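Local coordinates for conserved hypothetical protein TM0937 (Thermotoga maritima, PDB 2ESH) that is of unknown function but probably binds DNA as a PadR-like transcriptional regulator of the helix-turn-helix type, at residues D58-G63 with P76-R81; G11-S16 with G47-I52. All coordinates share one frame; numbering follows the deposited sequence.

The two contacts follow one another along the chain: contact 2 ties helix 8-24 to the loop that precedes helix 52-61, and contact 1 then joins the end of that same helix to strand 77-82. Helix 52-61 thus starts at one contact and finishes at the other, their centres about 16 Å apart, and the two touch where L59 CD1 packs 4.1 Å from A15 O. Contact 2 lies near the middle of the chain, its centre about 6 Å from the chain centre, whereas contact 1 sits about 14 Å out. Together they place helix 52-61 between helix 8-24 and the two-stranded wing, an arrangement consistent with a winged-helix domain.

Contact 1: D58-G63 with P76-R81; sequences DLEESG and PRKIYR
E60, near the end of helix 52-61, meets the strand chiefly through its carboxylate. OE1 of E60 approaches CE1 of Y80 to 4.0 Å, coming in obliquely to the ring, with the carboxylate and ring planes turned 75° from each other. The other oxygen is aimed at K78: E60 OE2 and K78 NZ are 4.2 Å apart, too far for a salt bridge, and a water spans the gap. That water donates to E60 OE2 at 2.9 Å and accepts from K78 NZ at 2.8 Å, so the opposite charges appear to be linked through solvent, a tentative reading, since OE2 is too close to another atom of the model. The reach of E60 comes from its shape: CG stands anti to the backbone N (chi1 -163°) and the chain runs on extended, crossing the tyrosine side chain at about a right angle. K78 is also fully stretched, which carries its ammonium group out to the shared water.

The pairing sets the helix against one strand of an antiparallel hairpin, 65-70 with 77-82, consistent with the wing of a winged helix-turn-helix domain, as in PadR-like regulators. T67 of the neighbouring strand 65-70 is touched by E60, K78 and Y80, while W69 packs on K78. A calcium ion lies about 6 Å from the side chain of E60.

Behind E60 the helix closes in a Schellman motif, where G63 takes a positive phi of 92° and its N bonds to E60 O at 3.0 Å, with a weak second bond from G63 N to L59 O. S62 OG donates to D58 O, one turn earlier in the helix, at 3.0 Å, almost in line with the carbonyl bond. G63 O in turn accepts from T83 OG1, just past the strand.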
loop_
_atom_site.group_PDB
_atom_site.type_symbol
_atom_site.label_atom_id
_atom_site.label_comp_id
_atom_site.label_asym_id
_atom_site.label_seq_id
_atom_site.Cartn_x
_atom_site.Cartn_y
_atom_site.Cartn_z
ATOM N N ASP A 58 2.723 -0.832 12.172
ATOM C CA ASP A 58 3.490 -1.997 11.661
ATOM C C ASP A 58 4.676 -1.590 10.737
ATOM O O ASP A 58 5.745 -2.133 10.829
ATOM C CB ASP A 58 2.502 -2.929 10.904
ATOM C CG ASP A 58 1.625 -3.813 11.875
ATOM O OD1 ASP A 58 1.854 -3.784 13.095
ATOM O OD2 ASP A 58 0.659 -4.495 11.419
ATOM N N LEU A 59 4.478 -0.633 9.867
ATOM C CA LEU A 59 5.485 -0.281 8.909
ATOM C C LEU A 59 6.549 0.555 9.652
ATOM O O LEU A 59 7.787 0.412 9.397
ATOM C CB LEU A 59 4.855 0.535 7.779
ATOM C CG LEU A 59 4.081 -0.153 6.659
ATOM C CD1 LEU A 59 3.380 0.858 5.811
ATOM C CD2 LEU A 59 5.000 -1.082 5.761
ATOM N N GLU A 60 6.060 1.376 10.611
ATOM C CA GLU A 60 6.899 2.067 11.614
ATOM C C GLU A 60 7.742 1.189 12.483
ATOM O O GLU A 60 8.931 1.388 12.545
ATOM C CB GLU A 60 6.088 3.028 12.486
ATOM C CG GLU A 60 7.003 4.074 13.252
ATOM C CD GLU A 60 6.200 4.867 14.328
ATOM O OE1 GLU A 60 5.065 4.436 14.678
ATOM O OE2 GLU A 60 6.731 5.874 14.871
ATOM N N GLU A 61 7.135 0.237 13.183
ATOM C CA GLU A 61 7.899 -0.730 13.905
ATOM C C GLU A 61 9.015 -1.410 13.071
ATOM O O GLU A 61 10.080 -1.788 13.621
ATOM C CB GLU A 61 7.017 -1.810 14.469
ATOM C CG GLU A 61 7.795 -2.808 15.364
ATOM C CD GLU A 61 6.830 -3.488 16.340
ATOM O OE1 GLU A 61 5.690 -3.870 15.919
ATOM O OE2 GLU A 61 7.183 -3.617 17.545
ATOM N N SER A 62 8.756 -1.603 11.772
ATOM C CA SER A 62 9.661 -2.384 10.929
ATOM C C SER A 62 10.739 -1.501 10.365
ATOM O O SER A 62 11.710 -2.015 9.779
ATOM C CB SER A 62 8.850 -3.145 9.850
ATOM O OG SER A 62 7.952 -4.111 10.511
ATOM N N GLY A 63 10.568 -0.176 10.529
ATOM C CA GLY A 63 11.602 0.843 10.222
ATOM C C GLY A 63 11.463 1.372 8.800
ATOM O O GLY A 63 12.381 2.047 8.250
ATOM N N PRO A 76 -3.250 17.423 17.909
ATOM C CA PRO A 76 -1.967 17.137 17.222
ATOM C C PRO A 76 -2.127 15.867 16.392
ATOM O O PRO A 76 -2.866 14.950 16.796
ATOM C CB PRO A 76 -0.978 16.878 18.386
ATOM C CG PRO A 76 -1.633 17.489 19.644
ATOM C CD PRO A 76 -3.122 17.335 19.388
ATOM N N ARG A 77 -1.427 15.806 15.259
ATOM C CA ARG A 77 -1.452 14.686 14.315
ATOM C C ARG A 77 -0.041 14.134 14.131
ATOM O O ARG A 77 0.872 14.894 13.868
ATOM C CB ARG A 77 -1.931 15.188 12.944
ATOM C CG ARG A 77 -3.292 15.823 12.914
ATOM C CD ARG A 77 -4.301 14.731 13.157
ATOM N NE ARG A 77 -5.622 15.317 13.082
ATOM C CZ ARG A 77 -6.770 14.636 12.999
ATOM N NH1 ARG A 77 -6.798 13.302 12.971
ATOM N NH2 ARG A 77 -7.892 15.325 12.942
ATOM N N LYS A 78 0.117 12.823 14.259
ATOM C CA LYS A 78 1.370 12.109 14.107
ATOM C C LYS A 78 1.660 11.898 12.630
ATOM O O LYS A 78 0.909 11.188 11.951
ATOM C CB LYS A 78 1.245 10.786 14.817
ATOM C CG LYS A 78 2.585 10.107 15.006
ATOM C CD LYS A 78 2.529 8.973 15.962
ATOM C CE LYS A 78 3.894 8.593 16.445
ATOM N NZ LYS A 78 3.851 7.492 17.511
ATOM N N ILE A 79 2.693 12.581 12.091
ATOM C CA ILE A 79 3.092 12.508 10.638
ATOM C C ILE A 79 4.059 11.351 10.316
ATOM O O ILE A 79 5.149 11.205 10.892
ATOM C CB ILE A 79 3.676 13.803 10.189
ATOM C CG1 ILE A 79 2.706 14.990 10.512
ATOM C CG2 ILE A 79 3.932 13.776 8.658
ATOM C CD1 ILE A 79 1.270 14.861 9.928
ATOM N N TYR A 80 3.650 10.486 9.410
ATOM C CA TYR A 80 4.469 9.340 8.931
ATOM C C TYR A 80 5.257 9.748 7.724
ATOM O O TYR A 80 4.757 10.473 6.878
ATOM C CB TYR A 80 3.597 8.130 8.573
ATOM C CG TYR A 80 2.936 7.592 9.755
ATOM C CD1 TYR A 80 3.498 6.481 10.446
ATOM C CD2 TYR A 80 1.770 8.209 10.271
ATOM C CE1 TYR A 80 2.935 5.997 11.628
ATOM C CE2 TYR A 80 1.194 7.742 11.477
ATOM C CZ TYR A 80 1.789 6.611 12.134
ATOM O OH TYR A 80 1.248 6.096 13.301
ATOM N N ARG A 81 6.493 9.254 7.634
ATOM C CA ARG A 81 7.432 9.642 6.558
ATOM C C ARG A 81 8.251 8.400 6.167
ATOM O O ARG A 81 8.666 7.602 7.042
ATOM C CB ARG A 81 8.314 10.820 7.076
ATOM C CG ARG A 81 9.543 11.217 6.280
ATOM C CD ARG A 81 10.138 12.589 6.791
ATOM N NE ARG A 81 9.087 13.582 7.144
ATOM C CZ ARG A 81 8.757 14.672 6.426
ATOM N NH1 ARG A 81 9.381 14.946 5.248
ATOM N NH2 ARG A 81 7.783 15.493 6.878
HETATM O O HOH W 1 6.402 6.332 17.682
#

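Contact 2: G11-S16 with G47-I52; sequences GWWLAS and GHMGNI
With CG anti to the backbone N in both W13 (chi1 -170°) and L14 (chi1 -171°), neighbouring side chains of helix 8-24 are sent toward the loop, where M49, bent at chi2 and chi3, brings its thioether to meet them. The methyl CE of M49 comes to the edge of the W13 indole, near the ring plane, 3.6 Å from CD1. L14 and M49 run past one another in opposite senses; CD1 of L14 lies 3.7 Å from M49 CB and equally near SD, while its other methyl, CD2, is modelled 3.0 Å from G50 O, too close to be taken literally. L36 packs on both L14 and M49, so that helices 8-24 and 29-37 and the loop meet in one apolar cluster, and W13 rests on L97 of the long helix 84-116. That loop leads into helix 52-61, probably the recognition helix of the winged helix-turn-helix. Cut back to an alanine, L14 would lose the methyl against CB and SD of M49, and a gap is likely to open on that side of the thioether. A hydrogen bond from R10 NH1 of the same helix 8-24 to M49 O also ties down the loop. No hydrogen bond joins residues 11-16 to 47-52: their hold on each other is apolar and is likely to depend on shape.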
loop_
_atom_site.group_PDB
_atom_site.type_symbol
_atom_site.label_atom_id
_atom_site.label_comp_id
_atom_site.label_asym_id
_atom_site.label_seq_id
_atom_site.Cartn_x
_atom_site.Cartn_y
_atom_site.Cartn_z
ATOM N N GLY A 11 -3.669 -7.959 2.476
ATOM C CA GLY A 11 -2.571 -7.561 3.374
ATOM C C GLY A 11 -1.365 -6.926 2.660
ATOM O O GLY A 11 -0.978 -5.822 2.980
ATOM N N TRP A 12 -0.891 -7.574 1.593
ATOM C CA TRP A 12 0.285 -7.159 0.898
ATOM C C TRP A 12 -0.065 -5.926 0.089
ATOM O O TRP A 12 0.643 -4.954 0.015
ATOM C CB TRP A 12 0.748 -8.315 -0.006
ATOM C CG TRP A 12 1.958 -7.939 -0.791
ATOM C CD1 TRP A 12 3.230 -8.000 -0.350
ATOM C CD2 TRP A 12 2.019 -7.448 -2.149
ATOM N NE1 TRP A 12 4.103 -7.548 -1.327
ATOM C CE2 TRP A 12 3.399 -7.211 -2.444
ATOM C CE3 TRP A 12 1.064 -7.211 -3.142
ATOM C CZ2 TRP A 12 3.858 -6.784 -3.698
ATOM C CZ3 TRP A 12 1.512 -6.781 -4.404
ATOM C CH2 TRP A 12 2.893 -6.554 -4.668
ATOM N N TRP A 13 -1.226 -5.986 -0.509
ATOM C CA TRP A 13 -1.682 -4.919 -1.367
ATOM C C TRP A 13 -2.021 -3.666 -0.540
ATOM O O TRP A 13 -1.789 -2.535 -0.997
ATOM C CB TRP A 13 -2.899 -5.422 -2.137
ATOM C CG TRP A 13 -3.291 -4.485 -3.221
ATOM C CD1 TRP A 13 -4.196 -3.489 -3.146
ATOM C CD2 TRP A 13 -2.725 -4.417 -4.509
ATOM N NE1 TRP A 13 -4.299 -2.852 -4.359
ATOM C CE2 TRP A 13 -3.379 -3.388 -5.205
ATOM C CE3 TRP A 13 -1.766 -5.188 -5.185
ATOM C CZ2 TRP A 13 -3.064 -3.057 -6.542
ATOM C CZ3 TRP A 13 -1.446 -4.852 -6.543
ATOM C CH2 TRP A 13 -2.084 -3.805 -7.186
ATOM N N LEU A 14 -2.557 -3.849 0.672
ATOM C CA LEU A 14 -2.763 -2.698 1.568
ATOM C C LEU A 14 -1.411 -2.014 2.050
ATOM O O LEU A 14 -1.189 -0.809 1.853
ATOM C CB LEU A 14 -3.670 -3.115 2.776
ATOM C CG LEU A 14 -4.157 -1.936 3.680
ATOM C CD1 LEU A 14 -5.071 -0.868 2.962
ATOM C CD2 LEU A 14 -4.833 -2.485 4.993
ATOM N N ALA A 15 -0.507 -2.793 2.635
ATOM C CA ALA A 15 0.816 -2.295 3.101
ATOM C C ALA A 15 1.532 -1.567 1.983
ATOM O O ALA A 15 2.104 -0.515 2.219
ATOM C CB ALA A 15 1.665 -3.424 3.614
ATOM N N SER A 16 1.498 -2.153 0.779
ATOM C CA SER A 16 2.231 -1.666 -0.358
ATOM C C SER A 16 1.696 -0.340 -0.723
ATOM O O SER A 16 2.457 0.576 -0.974
ATOM C CB SER A 16 2.147 -2.633 -1.558
ATOM O OG SER A 16 2.856 -3.817 -1.124
ATOM N N GLY A 47 -11.531 -4.914 -2.014
ATOM C CA GLY A 47 -12.275 -3.869 -1.271
ATOM C C GLY A 47 -11.270 -2.797 -0.888
ATOM O O GLY A 47 -10.944 -1.885 -1.711
ATOM N N HIS A 48 -10.870 -2.776 0.387
ATOM C CA HIS A 48 -11.812 -2.723 1.501
ATOM C C HIS A 48 -11.881 -1.182 1.743
ATOM O O HIS A 48 -12.746 -0.516 1.075
ATOM C CB HIS A 48 -11.307 -3.474 2.734
ATOM C CG HIS A 48 -12.375 -4.215 3.487
ATOM N ND1 HIS A 48 -13.717 -3.885 3.419
ATOM C CD2 HIS A 48 -12.293 -5.273 4.332
ATOM C CE1 HIS A 48 -14.415 -4.710 4.181
ATOM N NE2 HIS A 48 -13.575 -5.559 4.748
ATOM N N MET A 49 -10.934 -0.571 2.513
ATOM C CA MET A 49 -9.550 -1.066 2.694
ATOM C C MET A 49 -9.209 -1.415 4.213
ATOM O O MET A 49 -9.239 -2.624 4.613
ATOM C CB MET A 49 -8.539 -0.089 2.000
ATOM C CG MET A 49 -8.191 -0.331 0.401
ATOM S SD MET A 49 -6.947 -1.655 -0.123
ATOM C CE MET A 49 -5.963 -0.888 -1.433
ATOM N N GLY A 50 -8.888 -0.366 5.021
ATOM C CA GLY A 50 -9.199 -0.560 6.540
ATOM C C GLY A 50 -7.897 -0.815 7.241
ATOM O O GLY A 50 -6.894 -0.964 6.543
ATOM N N ASN A 51 -7.945 -1.024 8.576
ATOM C CA ASN A 51 -6.927 -0.487 9.550
ATOM C C ASN A 51 -5.598 0.130 9.058
ATOM O O ASN A 51 -4.496 -0.429 9.294
ATOM C CB ASN A 51 -6.715 -1.386 10.799
ATOM C CG ASN A 51 -6.631 -0.548 12.104
ATOM O OD1 ASN A 51 -6.374 0.689 12.040
ATOM N ND2 ASN A 51 -6.872 -1.203 13.281
ATOM N N ILE A 52 -5.744 1.312 8.449
ATOM C CA ILE A 52 -4.657 2.241 8.152
ATOM C C ILE A 52 -3.771 2.399 9.379
ATOM O O ILE A 52 -2.627 1.958 9.339
ATOM C CB ILE A 52 -5.245 3.559 7.677
ATOM C CG1 ILE A 52 -6.265 3.232 6.616
ATOM C CG2 ILE A 52 -4.163 4.524 7.170
ATOM C CD1 ILE A 52 -5.903 3.651 5.225
#